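Local coordinates for Acarbose/maltose binding protein GacH (Streptomyces glaucescens, PDB 3K01), which binds acarbose and an acarbose homolog as the solute receptor of an ABC transporter, and probably maltose as well, at residues N247-S251 and G252-M256. Sequence-based numbering, arbitrary orientation.
Sequences NAFKS and GKVAM
Ala248 and Val254 touch where helix 241-251 ends and the chain turns off the helix, and the backbone bonds between the two sides show how such a turn is fixed. Val254 N donates almost straight to Ala248 O at 3.2 Å (170°), approaching from above the carbonyl plane. One residue on, Gly252 N donates to Phe249 O, 3.3 Å away, again from well above that carbonyl. A water over one face of the Phe249 ring lies within bonding distance of Phe249 O (2.8 Å) and Val254 O (2.9 Å), though its surroundings offer more acceptors than it has protons to give.

The apolar part centres on Val254. Its CG2 methyl, set between the backbone N and the carbonyl carbon, lies 4.0 Å from Ala248 CB and 3.8 Å from Phe249 CA, and meets the Phe249 ring near its plane. The phenyl group swings out anti to its backbone N (chi1 -176°) to run beside the following strand: CE1 comes within 3.8 Å of Met256 CA, with Met256 N in the ring plane at the edge. Phe273 lies almost parallel to this ring.

Ser251 OG donates a hydrogen bond to Asn247 O (2.8 Å), tilted 20° from the carbonyl plane; that carbonyl also takes Ser251 N, while Lys253 N makes a weak bond to the same hydroxyl. Ser251 O is held by Arg272.

Gly252, with positive phi, completes a Schellman motif; this turn leads into strand 254-259, which pairs in parallel with strand 180-183 in the sheet of this solute-binding protein.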
loop_
_atom_site.group_PDB
_atom_site.type_symbol
_atom_site.label_atom_id
_atom_site.label_comp_id
_atom_site.label_asym_id
_atom_site.label_seq_id
_atom_site.Cartn_x
_atom_site.Cartn_y
_atom_site.Cartn_z
ATOM N N ASN A 247 -0.357 17.285 -11.733
ATOM C CA ASN A 247 -0.617 18.358 -12.683
ATOM C C ASN A 247 -0.444 17.856 -14.107
ATOM O O ASN A 247 -1.217 18.216 -15.010
ATOM C CB ASN A 247 0.318 19.559 -12.443
ATOM C CG ASN A 247 0.034 20.276 -11.128
ATOM O OD1 ASN A 247 -1.018 20.126 -10.543
ATOM N ND2 ASN A 247 1.014 21.027 -10.652
ATOM N N ALA A 248 0.581 17.036 -14.337
ATOM C CA ALA A 248 0.836 16.506 -15.677
ATOM C C ALA A 248 -0.320 15.622 -16.126
ATOM O O ALA A 248 -0.747 15.690 -17.309
ATOM C CB ALA A 248 2.152 15.724 -15.720
ATOM N N PHE A 249 -0.811 14.768 -15.239
ATOM C CA PHE A 249 -1.853 13.848 -15.651
ATOM C C PHE A 249 -3.202 14.567 -15.790
ATOM O O PHE A 249 -3.955 14.323 -16.749
ATOM C CB PHE A 249 -1.955 12.687 -14.663
ATOM C CG PHE A 249 -2.936 11.640 -15.059
ATOM C CD1 PHE A 249 -2.590 10.706 -16.024
ATOM C CD2 PHE A 249 -4.212 11.622 -14.540
ATOM C CE1 PHE A 249 -3.500 9.712 -16.396
ATOM C CE2 PHE A 249 -5.129 10.624 -14.939
ATOM C CZ PHE A 249 -4.771 9.677 -15.871
ATOM N N LYS A 250 -3.534 15.425 -14.836
ATOM C CA LYS A 250 -4.806 16.165 -14.896
ATOM C C LYS A 250 -4.930 17.056 -16.108
ATOM O O LYS A 250 -6.055 17.266 -16.628
ATOM C CB LYS A 250 -4.993 16.990 -13.632
ATOM C CG LYS A 250 -5.332 16.087 -12.411
ATOM C CD LYS A 250 -5.130 16.786 -11.076
ATOM C CE LYS A 250 -6.102 17.926 -10.853
ATOM N NZ LYS A 250 -5.845 18.580 -9.535
ATOM N N SER A 251 -3.805 17.583 -16.562
ATOM C CA SER A 251 -3.795 18.499 -17.696
ATOM C C SER A 251 -3.613 17.807 -19.044
ATOM O O SER A 251 -3.778 18.444 -20.086
ATOM C CB SER A 251 -2.661 19.507 -17.542
ATOM O OG SER A 251 -1.404 18.866 -17.676
ATOM N N GLY A 252 -3.256 16.524 -19.067
ATOM C CA GLY A 252 -2.989 15.859 -20.335
ATOM C C GLY A 252 -1.604 16.087 -20.893
ATOM O O GLY A 252 -1.320 15.686 -22.021
ATOM N N LYS A 253 -0.701 16.681 -20.119
ATOM C CA LYS A 253 0.700 16.709 -20.515
ATOM C C LYS A 253 1.234 15.274 -20.685
ATOM O O LYS A 253 2.076 14.994 -21.542
ATOM C CB LYS A 253 1.512 17.468 -19.476
ATOM C CG LYS A 253 2.957 17.643 -19.861
ATOM C CD LYS A 253 3.667 18.505 -18.836
ATOM C CE LYS A 253 5.087 18.776 -19.293
ATOM N NZ LYS A 253 5.817 19.666 -18.359
ATOM N N VAL A 254 0.749 14.371 -19.831
ATOM C CA VAL A 254 0.977 12.935 -20.041
ATOM C C VAL A 254 -0.367 12.219 -20.166
ATOM O O VAL A 254 -1.391 12.727 -19.673
ATOM C CB VAL A 254 1.786 12.267 -18.889
ATOM C CG1 VAL A 254 3.142 12.926 -18.768
ATOM C CG2 VAL A 254 1.043 12.336 -17.570
ATOM N N ALA A 255 -0.332 11.028 -20.756
ATOM C CA ALA A 255 -1.527 10.212 -20.879
ATOM C C ALA A 255 -1.698 9.182 -19.774
ATOM O O ALA A 255 -2.791 8.601 -19.626
ATOM C CB ALA A 255 -1.525 9.505 -22.223
ATOM N N MET A 256 -0.622 8.915 -19.028
ATOM C CA MET A 256 -0.583 7.827 -18.034
ATOM C C MET A 256 0.239 8.236 -16.850
ATOM O O MET A 256 1.185 9.003 -16.990
ATOM C CB MET A 256 0.040 6.573 -18.656
ATOM C CG MET A 256 -0.782 6.012 -19.813
ATOM S SD MET A 256 -0.096 4.522 -20.571
ATOM C CE MET A 256 1.139 5.284 -21.657
HETATM O O HOH W 1 -4.175 12.820 -19.051
#